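Long-range contacts in exocyst complex component EXO70 (Saccharomyces cerevisiae, PDB 2B1E), which helps assemble the exocyst, the complex that tethers secretory vesicles to sites of exocytosis, and interacts with the small GTPase RHO3: residues A[10-16]-A[62-68]; A[25-29]-A[44-48]; A[51-56]-A[71-76]. The contacts are given in a common frame with arbitrary orientation. Residues are numbered along the deposited sequence.

Contact 1 of 3, residues A[10-16]-A[62-68]; sequences NSVASVK and REENSEF
Two helix N-termini, each opened by an N-cap residue, come together at the N-terminal tip of the rod-shaped, all-helical Exo70 fold. In 10-16, a 3-10 segment at Asn10 and Ser11 passes into extended residues Ala13 and Ser14, and helix 15-30 starts at Val15. In 62-68, extended residues lead to helix 66-94, with Glu64 at the centre of an inverse gamma turn. Ser14 (chi1 p) caps Asp17 N; Asn65 (chi1 p) accepts from Phe68 N through OD1 at 3.0 Å. The helix starts lie closest at Val15 and Phe68, whose CA atoms are 6.4 Å apart.

Arg62 spans the gap: chi1 and chi2 are both m, chi3 and chi4 trans, so the chain first folds back and then runs straight, carrying the guanidinium to the 10-16 backbone. Both terminal nitrogens donate to one carbonyl, Ala13 O, from Arg62 NH1 at 2.8 Å and NH2 at 2.9 Å, with the acceptor near the guanidinium plane. Val15 (chi1 t) points toward 62-68, its CG2 3.9 Å from Arg62 NH1 and its CG1 3.2 Å from Glu67 CG, a tight approach. Glu67, trans at chi1 and chi2, extends past Val15 to the start of helix 15-30, where a water accepts from Lys16 N at 3.1 Å and donates to Glu67 OE2 at 2.9 Å.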
loop_
_atom_site.group_PDB
_atom_site.type_symbol
_atom_site.label_atom_id
_atom_site.label_comp_id
_atom_site.label_asym_id
_atom_site.label_seq_id
_atom_site.Cartn_x
_atom_site.Cartn_y
_atom_site.Cartn_z
ATOM N N ASN A 10 -23.801 -69.646 0.200
ATOM C CA ASN A 10 -22.863 -69.786 -0.913
ATOM C C ASN A 10 -21.867 -70.942 -0.838
ATOM O O ASN A 10 -21.608 -71.599 -1.846
ATOM C CB ASN A 10 -22.061 -68.494 -1.101
ATOM C CG ASN A 10 -22.934 -67.298 -1.442
ATOM O OD1 ASN A 10 -24.051 -67.449 -1.940
ATOM N ND2 ASN A 10 -22.415 -66.094 -1.188
ATOM N N SER A 11 -21.296 -71.190 0.338
ATOM C CA SER A 11 -20.282 -72.232 0.458
ATOM C C SER A 11 -20.742 -73.639 0.100
ATOM O O SER A 11 -19.925 -74.484 -0.261
ATOM C CB SER A 11 -19.667 -72.226 1.865
ATOM O OG SER A 11 -20.571 -72.727 2.821
ATOM N N VAL A 12 -22.039 -73.902 0.185
ATOM C CA VAL A 12 -22.525 -75.233 -0.145
ATOM C C VAL A 12 -23.577 -75.233 -1.250
ATOM O O VAL A 12 -24.289 -76.221 -1.443
ATOM C CB VAL A 12 -23.077 -75.950 1.111
ATOM C CG1 VAL A 12 -21.947 -76.171 2.112
ATOM C CG2 VAL A 12 -24.185 -75.136 1.741
ATOM N N ALA A 13 -23.668 -74.127 -1.984
ATOM C CA ALA A 13 -24.637 -74.026 -3.073
ATOM C C ALA A 13 -24.005 -74.485 -4.383
ATOM O O ALA A 13 -22.803 -74.330 -4.593
ATOM C CB ALA A 13 -25.136 -72.585 -3.210
ATOM N N SER A 14 -24.818 -75.056 -5.261
ATOM C CA SER A 14 -24.324 -75.515 -6.549
ATOM C C SER A 14 -24.083 -74.314 -7.462
ATOM O O SER A 14 -24.654 -73.235 -7.262
ATOM C CB SER A 14 -25.348 -76.446 -7.202
ATOM O OG SER A 14 -26.607 -75.797 -7.324
ATOM N N VAL A 15 -23.238 -74.496 -8.466
ATOM C CA VAL A 15 -22.989 -73.410 -9.400
ATOM C C VAL A 15 -24.311 -73.057 -10.087
ATOM O O VAL A 15 -24.585 -71.894 -10.367
ATOM C CB VAL A 15 -21.957 -73.807 -10.457
ATOM C CG1 VAL A 15 -21.902 -72.738 -11.558
ATOM C CG2 VAL A 15 -20.592 -73.956 -9.797
ATOM N N LYS A 16 -25.131 -74.068 -10.344
ATOM C CA LYS A 16 -26.422 -73.838 -10.985
ATOM C C LYS A 16 -27.266 -72.892 -10.145
ATOM O O LYS A 16 -27.807 -71.914 -10.655
ATOM C CB LYS A 16 -27.156 -75.163 -11.188
ATOM C CG LYS A 16 -28.564 -75.040 -11.750
ATOM C CD LYS A 16 -29.053 -76.408 -12.219
ATOM C CE LYS A 16 -30.513 -76.390 -12.633
ATOM N NZ LYS A 16 -31.416 -76.183 -11.465
ATOM N N ARG A 62 -14.611 -76.373 -5.459
ATOM C CA ARG A 62 -15.093 -75.995 -6.787
ATOM C C ARG A 62 -14.187 -76.558 -7.881
ATOM O O ARG A 62 -12.986 -76.277 -7.909
ATOM C CB ARG A 62 -15.154 -74.468 -6.908
ATOM C CG ARG A 62 -15.999 -73.776 -5.832
ATOM C CD ARG A 62 -17.471 -74.047 -6.017
ATOM N NE ARG A 62 -18.299 -73.391 -5.007
ATOM C CZ ARG A 62 -19.623 -73.491 -4.961
ATOM N NH1 ARG A 62 -20.260 -74.215 -5.871
ATOM N NH2 ARG A 62 -20.308 -72.888 -4.000
ATOM N N GLU A 63 -14.768 -77.334 -8.791
ATOM C CA GLU A 63 -14.011 -77.937 -9.884
ATOM C C GLU A 63 -13.767 -76.949 -11.022
ATOM O O GLU A 63 -14.600 -76.083 -11.298
ATOM C CB GLU A 63 -14.753 -79.167 -10.424
ATOM C CG GLU A 63 -14.913 -80.310 -9.425
ATOM C CD GLU A 63 -13.578 -80.790 -8.858
ATOM O OE1 GLU A 63 -12.562 -80.722 -9.582
ATOM O OE2 GLU A 63 -13.546 -81.251 -7.695
ATOM N N GLU A 64 -12.618 -77.078 -11.681
ATOM C CA GLU A 64 -12.262 -76.195 -12.789
ATOM C C GLU A 64 -12.926 -76.645 -14.089
ATOM O O GLU A 64 -12.292 -77.296 -14.917
ATOM C CB GLU A 64 -10.739 -76.173 -12.991
ATOM C CG GLU A 64 -9.922 -75.727 -11.778
ATOM C CD GLU A 64 -10.114 -74.261 -11.429
ATOM O OE1 GLU A 64 -10.702 -73.520 -12.240
ATOM O OE2 GLU A 64 -9.661 -73.847 -10.345
ATOM N N ASN A 65 -14.207 -76.324 -14.260
ATOM C CA ASN A 65 -14.927 -76.674 -15.481
ATOM C C ASN A 65 -15.590 -75.412 -16.036
ATOM O O ASN A 65 -15.588 -74.380 -15.373
ATOM C CB ASN A 65 -15.968 -77.769 -15.211
ATOM C CG ASN A 65 -16.829 -77.472 -14.002
ATOM O OD1 ASN A 65 -17.327 -76.364 -13.839
ATOM N ND2 ASN A 65 -17.014 -78.472 -13.149
ATOM N N SER A 66 -16.149 -75.492 -17.243
ATOM C CA SER A 66 -16.766 -74.330 -17.873
ATOM C C SER A 66 -17.887 -73.726 -17.065
ATOM O O SER A 66 -18.095 -72.521 -17.107
ATOM C CB SER A 66 -17.283 -74.667 -19.279
ATOM O OG SER A 66 -18.321 -75.628 -19.234
ATOM N N GLU A 67 -18.607 -74.551 -16.319
ATOM C CA GLU A 67 -19.709 -74.037 -15.516
ATOM C C GLU A 67 -19.179 -73.071 -14.462
ATOM O O GLU A 67 -19.691 -71.965 -14.292
ATOM C CB GLU A 67 -20.442 -75.196 -14.854
ATOM C CG GLU A 67 -21.634 -74.787 -14.031
ATOM C CD GLU A 67 -22.217 -75.951 -13.270
ATOM O OE1 GLU A 67 -21.431 -76.683 -12.625
ATOM O OE2 GLU A 67 -23.455 -76.128 -13.316
ATOM N N PHE A 68 -18.135 -73.495 -13.756
ATOM C CA PHE A 68 -17.526 -72.673 -12.715
ATOM C C PHE A 68 -16.878 -71.422 -13.316
ATOM O O PHE A 68 -17.044 -70.310 -12.811
ATOM C CB PHE A 68 -16.472 -73.504 -11.973
ATOM C CG PHE A 68 -15.745 -72.754 -10.906
ATOM C CD1 PHE A 68 -16.446 -72.101 -9.896
ATOM C CD2 PHE A 68 -14.355 -72.721 -10.887
ATOM C CE1 PHE A 68 -15.775 -71.426 -8.882
ATOM C CE2 PHE A 68 -13.672 -72.048 -9.876
ATOM C CZ PHE A 68 -14.385 -71.401 -8.872
HETATM O O HOH W 1 -24.210 -76.999 -10.663
#

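Contact 2 of 3, residues A[25-29]-A[44-48]; sequences YEIIL and VVHKL
Helical throughout, 25-29 and 44-48 run nearly antiparallel, their axes 10.5 Å apart at closest and their N-to-C directions 151° apart (signed crossing angle -151°). The register is set by Tyr25 and Val44, with CA atoms 6.6 Å apart. Val44 (chi1 t) points toward the other helix and sits among three side chains: its CG1 lies 3.7 Å from Tyr25 CB and 3.6 Å from Leu29 CG, while its CG2 is 4.4 Å from Ile28 CG2. Val45 (chi1 t) has its CA-CB bond turned away, yet its CG2 reaches Leu29 CD2 at 4.0 Å. This is apolar packing between helices 15-30 and 38-56, consecutive long helices of the N-terminal Exo70 region joined through the short helix 33-36; helix 66-94 covers the contact at Leu29 and Leu48. Lys47 (chi1 and chi2 both m) has its CA-CB bond toward 25-29, but the end of the side chain leads away; its CD lies 3.9 Å from Tyr25 OH. Leu48 (m, t) starts sideways but its end comes nearer, placing CD2 3.9 Å from CD2 of Tyr25 (chi1 m) and CD1 3.6 Å from CD1 of Leu29 (m, t).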
loop_
_atom_site.group_PDB
_atom_site.type_symbol
_atom_site.label_atom_id
_atom_site.label_comp_id
_atom_site.label_asym_id
_atom_site.label_seq_id
_atom_site.Cartn_x
_atom_site.Cartn_y
_atom_site.Cartn_z
ATOM N N TYR A 25 -30.092 -61.075 -9.679
ATOM C CA TYR A 25 -29.506 -59.807 -9.271
ATOM C C TYR A 25 -29.240 -58.931 -10.487
ATOM O O TYR A 25 -29.357 -57.702 -10.412
ATOM C CB TYR A 25 -28.201 -60.021 -8.493
ATOM C CG TYR A 25 -28.395 -60.666 -7.143
ATOM C CD1 TYR A 25 -29.380 -60.213 -6.271
ATOM C CD2 TYR A 25 -27.594 -61.731 -6.739
ATOM C CE1 TYR A 25 -29.571 -60.809 -5.024
ATOM C CE2 TYR A 25 -27.771 -62.336 -5.489
ATOM C CZ TYR A 25 -28.762 -61.871 -4.641
ATOM O OH TYR A 25 -28.948 -62.470 -3.418
ATOM N N GLU A 26 -28.869 -59.548 -11.605
ATOM C CA GLU A 26 -28.610 -58.755 -12.799
ATOM C C GLU A 26 -29.892 -58.091 -13.300
ATOM O O GLU A 26 -29.869 -56.961 -13.787
ATOM C CB GLU A 26 -28.014 -59.595 -13.925
ATOM C CG GLU A 26 -27.712 -58.739 -15.159
ATOM C CD GLU A 26 -26.741 -59.383 -16.132
ATOM O OE1 GLU A 26 -26.215 -58.660 -17.015
ATOM O OE2 GLU A 26 -26.506 -60.601 -16.026
ATOM N N ILE A 27 -31.006 -58.804 -13.191
ATOM C CA ILE A 27 -32.281 -58.261 -13.632
ATOM C C ILE A 27 -32.603 -57.027 -12.797
ATOM O O ILE A 27 -33.049 -55.997 -13.316
ATOM C CB ILE A 27 -33.400 -59.335 -13.517
ATOM C CG1 ILE A 27 -33.165 -60.407 -14.589
ATOM C CG2 ILE A 27 -34.780 -58.687 -13.668
ATOM C CD1 ILE A 27 -34.108 -61.602 -14.537
ATOM N N ILE A 28 -32.355 -57.116 -11.499
ATOM C CA ILE A 28 -32.610 -55.979 -10.616
ATOM C C ILE A 28 -31.721 -54.803 -11.020
ATOM O O ILE A 28 -32.199 -53.680 -11.264
ATOM C CB ILE A 28 -32.321 -56.346 -9.145
ATOM C CG1 ILE A 28 -33.276 -57.455 -8.690
ATOM C CG2 ILE A 28 -32.478 -55.110 -8.262
ATOM C CD1 ILE A 28 -33.069 -57.905 -7.255
ATOM N N LEU A 29 -30.422 -55.069 -11.097
ATOM C CA LEU A 29 -29.456 -54.037 -11.458
ATOM C C LEU A 29 -29.758 -53.396 -12.820
ATOM O O LEU A 29 -29.489 -52.211 -13.025
ATOM C CB LEU A 29 -28.041 -54.629 -11.456
ATOM C CG LEU A 29 -27.479 -55.011 -10.080
ATOM C CD1 LEU A 29 -26.174 -55.776 -10.253
ATOM C CD2 LEU A 29 -27.254 -53.742 -9.235
ATOM N N VAL A 44 -26.789 -54.725 -3.827
ATOM C CA VAL A 44 -26.817 -55.868 -4.731
ATOM C C VAL A 44 -25.415 -56.124 -5.291
ATOM O O VAL A 44 -24.984 -57.271 -5.419
ATOM C CB VAL A 44 -27.806 -55.651 -5.884
ATOM C CG1 VAL A 44 -27.612 -56.736 -6.941
ATOM C CG2 VAL A 44 -29.233 -55.695 -5.346
ATOM N N VAL A 45 -24.690 -55.060 -5.620
ATOM C CA VAL A 45 -23.338 -55.246 -6.128
ATOM C C VAL A 45 -22.500 -55.921 -5.024
ATOM O O VAL A 45 -21.668 -56.778 -5.311
ATOM C CB VAL A 45 -22.711 -53.905 -6.543
ATOM C CG1 VAL A 45 -21.306 -54.129 -7.081
ATOM C CG2 VAL A 45 -23.577 -53.246 -7.637
ATOM N N HIS A 46 -22.720 -55.545 -3.765
ATOM C CA HIS A 46 -21.969 -56.165 -2.664
ATOM C C HIS A 46 -22.266 -57.676 -2.624
ATOM O O HIS A 46 -21.365 -58.484 -2.393
ATOM C CB HIS A 46 -22.337 -55.551 -1.296
ATOM C CG HIS A 46 -21.781 -54.177 -1.059
ATOM N ND1 HIS A 46 -20.493 -53.824 -1.394
ATOM C CD2 HIS A 46 -22.331 -53.080 -0.481
ATOM C CE1 HIS A 46 -20.273 -52.571 -1.036
ATOM N NE2 HIS A 46 -21.373 -52.096 -0.480
ATOM N N LYS A 47 -23.526 -58.053 -2.831
ATOM C CA LYS A 47 -23.899 -59.469 -2.825
ATOM C C LYS A 47 -23.089 -60.230 -3.870
ATOM O O LYS A 47 -22.592 -61.319 -3.610
ATOM C CB LYS A 47 -25.392 -59.646 -3.132
ATOM C CG LYS A 47 -26.341 -59.318 -1.982
ATOM C CD LYS A 47 -26.506 -60.509 -1.052
ATOM C CE LYS A 47 -27.530 -60.232 0.040
ATOM N NZ LYS A 47 -27.745 -61.433 0.902
ATOM N N LEU A 48 -22.966 -59.652 -5.061
ATOM C CA LEU A 48 -22.221 -60.293 -6.145
ATOM C C LEU A 48 -20.744 -60.419 -5.795
ATOM O O LEU A 48 -20.113 -61.456 -6.033
ATOM C CB LEU A 48 -22.378 -59.480 -7.428
ATOM C CG LEU A 48 -23.800 -59.375 -7.984
ATOM C CD1 LEU A 48 -23.836 -58.301 -9.062
ATOM C CD2 LEU A 48 -24.259 -60.717 -8.537
#

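Contact 3 of 3, residues A[51-56]-A[71-76]; sequences MLEDIQ and ILTHLE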
loop_
_atom_site.group_PDB
_atom_site.type_symbol
_atom_site.label_atom_id
_atom_site.label_comp_id
_atom_site.label_asym_id
_atom_site.label_seq_id
_atom_site.Cartn_x
_atom_site.Cartn_y
_atom_site.Cartn_z
ATOM N N MET A 51 -20.352 -63.005 -3.208
ATOM C CA MET A 51 -20.577 -64.327 -3.804
ATOM C C MET A 51 -19.306 -64.751 -4.541
ATOM O O MET A 51 -18.824 -65.869 -4.372
ATOM C CB MET A 51 -21.760 -64.302 -4.789
ATOM C CG MET A 51 -22.099 -65.673 -5.402
ATOM S SD MET A 51 -23.451 -65.654 -6.638
ATOM C CE MET A 51 -24.850 -65.447 -5.515
ATOM N N LEU A 52 -18.757 -63.842 -5.345
ATOM C CA LEU A 52 -17.553 -64.125 -6.113
ATOM C C LEU A 52 -16.414 -64.534 -5.180
ATOM O O LEU A 52 -15.701 -65.503 -5.447
ATOM C CB LEU A 52 -17.159 -62.897 -6.936
ATOM C CG LEU A 52 -15.867 -62.939 -7.753
ATOM C CD1 LEU A 52 -15.948 -64.022 -8.806
ATOM C CD2 LEU A 52 -15.658 -61.579 -8.420
ATOM N N GLU A 53 -16.264 -63.801 -4.082
ATOM C CA GLU A 53 -15.228 -64.090 -3.098
ATOM C C GLU A 53 -15.454 -65.449 -2.419
ATOM O O GLU A 53 -14.514 -66.238 -2.251
ATOM C CB GLU A 53 -15.208 -62.988 -2.041
ATOM C CG GLU A 53 -14.111 -63.111 -1.017
ATOM C CD GLU A 53 -12.743 -63.040 -1.644
ATOM O OE1 GLU A 53 -12.539 -62.181 -2.531
ATOM O OE2 GLU A 53 -11.868 -63.836 -1.247
ATOM N N ASP A 54 -16.700 -65.717 -2.035
ATOM C CA ASP A 54 -17.040 -66.971 -1.373
ATOM C C ASP A 54 -16.734 -68.220 -2.211
ATOM O O ASP A 54 -16.261 -69.219 -1.678
ATOM C CB ASP A 54 -18.527 -67.002 -0.969
ATOM C CG ASP A 54 -18.871 -66.024 0.158
ATOM O OD1 ASP A 54 -17.974 -65.617 0.925
ATOM O OD2 ASP A 54 -20.066 -65.680 0.289
ATOM N N ILE A 55 -16.988 -68.179 -3.514
ATOM C CA ILE A 55 -16.745 -69.361 -4.336
ATOM C C ILE A 55 -15.317 -69.515 -4.847
ATOM O O ILE A 55 -14.954 -70.574 -5.358
ATOM C CB ILE A 55 -17.697 -69.421 -5.552
ATOM C CG1 ILE A 55 -17.380 -68.287 -6.527
ATOM C CG2 ILE A 55 -19.140 -69.343 -5.086
ATOM C CD1 ILE A 55 -18.292 -68.267 -7.741
ATOM N N GLN A 56 -14.511 -68.468 -4.710
ATOM C CA GLN A 56 -13.125 -68.518 -5.168
ATOM C C GLN A 56 -12.109 -68.850 -4.090
ATOM O O GLN A 56 -11.040 -69.370 -4.393
ATOM C CB GLN A 56 -12.724 -67.194 -5.811
ATOM C CG GLN A 56 -13.142 -67.060 -7.250
ATOM C CD GLN A 56 -12.443 -65.913 -7.930
ATOM O OE1 GLN A 56 -12.643 -64.747 -7.574
ATOM N NE2 GLN A 56 -11.603 -66.233 -8.916
ATOM N N ILE A 71 -19.583 -68.768 -14.353
ATOM C CA ILE A 71 -20.124 -67.889 -13.322
ATOM C C ILE A 71 -19.058 -66.916 -12.796
ATOM O O ILE A 71 -19.362 -65.762 -12.486
ATOM C CB ILE A 71 -20.747 -68.684 -12.151
ATOM C CG1 ILE A 71 -21.688 -67.761 -11.357
ATOM C CG2 ILE A 71 -19.663 -69.241 -11.247
ATOM C CD1 ILE A 71 -22.469 -68.465 -10.243
ATOM N N LEU A 72 -17.807 -67.367 -12.699
ATOM C CA LEU A 72 -16.743 -66.480 -12.242
ATOM C C LEU A 72 -16.660 -65.250 -13.156
ATOM O O LEU A 72 -16.590 -64.113 -12.688
ATOM C CB LEU A 72 -15.378 -67.190 -12.246
ATOM C CG LEU A 72 -15.118 -68.317 -11.240
ATOM C CD1 LEU A 72 -13.663 -68.804 -11.392
ATOM C CD2 LEU A 72 -15.371 -67.824 -9.831
ATOM N N THR A 73 -16.661 -65.478 -14.461
ATOM C CA THR A 73 -16.567 -64.366 -15.407
ATOM C C THR A 73 -17.834 -63.507 -15.379
ATOM O O THR A 73 -17.760 -62.284 -15.456
ATOM C CB THR A 73 -16.318 -64.876 -16.845
ATOM O OG1 THR A 73 -15.087 -65.611 -16.876
ATOM C CG2 THR A 73 -16.217 -63.712 -17.822
ATOM N N HIS A 74 -18.990 -64.152 -15.252
ATOM C CA HIS A 74 -20.251 -63.427 -15.217
ATOM C C HIS A 74 -20.289 -62.482 -14.016
ATOM O O HIS A 74 -20.601 -61.306 -14.156
ATOM C CB HIS A 74 -21.426 -64.404 -15.151
ATOM C CG HIS A 74 -22.762 -63.731 -15.162
ATOM N ND1 HIS A 74 -23.880 -64.286 -14.579
ATOM C CD2 HIS A 74 -23.155 -62.538 -15.668
ATOM C CE1 HIS A 74 -24.903 -63.461 -14.720
ATOM N NE2 HIS A 74 -24.490 -62.392 -15.378
ATOM N N LEU A 75 -19.970 -62.997 -12.831
ATOM C CA LEU A 75 -19.955 -62.170 -11.631
ATOM C C LEU A 75 -18.938 -61.034 -11.789
ATOM O O LEU A 75 -19.244 -59.875 -11.535
ATOM C CB LEU A 75 -19.600 -63.019 -10.401
ATOM C CG LEU A 75 -20.700 -63.959 -9.893
ATOM C CD1 LEU A 75 -20.114 -64.960 -8.907
ATOM C CD2 LEU A 75 -21.800 -63.134 -9.218
ATOM N N GLU A 76 -17.731 -61.368 -12.231
ATOM C CA GLU A 76 -16.703 -60.346 -12.393
ATOM C C GLU A 76 -17.158 -59.225 -13.342
ATOM O O GLU A 76 -17.039 -58.043 -13.010
ATOM C CB GLU A 76 -15.401 -60.982 -12.903
ATOM C CG GLU A 76 -14.792 -62.021 -11.946
ATOM C CD GLU A 76 -13.612 -62.780 -12.559
ATOM O OE1 GLU A 76 -13.473 -62.786 -13.805
ATOM O OE2 GLU A 76 -12.827 -63.382 -11.792
HETATM O O HOH W 2 -12.113 -62.750 -9.305
#
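Met51 opens the contact with an extended side chain, trans at chi1 and chi2, that brings SD to 4.0 Å from Leu75 CD2; Leu18 and Glu21 of helix 15-30 also touch this side chain. Leu52 lies at the closest backbone approach, its CA 6.3 Å from Leu75 CA. Leu52 CD1 packs 4.0 Å from Leu72 CD2, and Leu52 CD2 meets the aliphatic part of Glu76 at CG, 3.7 Å away. One turn later, Ile55 directs CD1 among three residues, 3.9 Å from Ile71 CG2, 3.6 Å from Leu72 CD2 and 4.0 Å from Leu75 CD1. Gln56 closes the exposed border: its CG lies 3.5 Å from Leu72 CD2, while a water donates to Gln56 OE1 and to Glu76 OE2, each at 2.7 Å. The axes of 51-56 and 71-76 approach to 10.2 Å, with N-to-C directions 153° apart; such near-antiparallel pairing of successive helices, here 38-56 and 66-94, is characteristic of an up-and-down helical bundle.

In the fold
Together the contacts pair helices 15-30, 38-56 and 66-94 with one another near one end of the elongated chain, their centres 64 to 77 Å from its centre. Contacts 1 and 3 have centres about 9 Å apart and touch: Asn10 ND2 lies 2.8 Å from Asp54 OD2, a probable hydrogen bond, and Arg62 CG packs 3.4 Å from Ile55 O. Contacts 2 and 3, with centres about 12 Å apart, share helix 38-56 and meet through Leu48 CD2 and Leu75 CD2 at 3.5 Å; Glu26 OE2 and His74 NE2, 2.8 Å apart, probably form a hydrogen bond. Contacts 1 and 2 do not touch, their centres being about 19 Å apart.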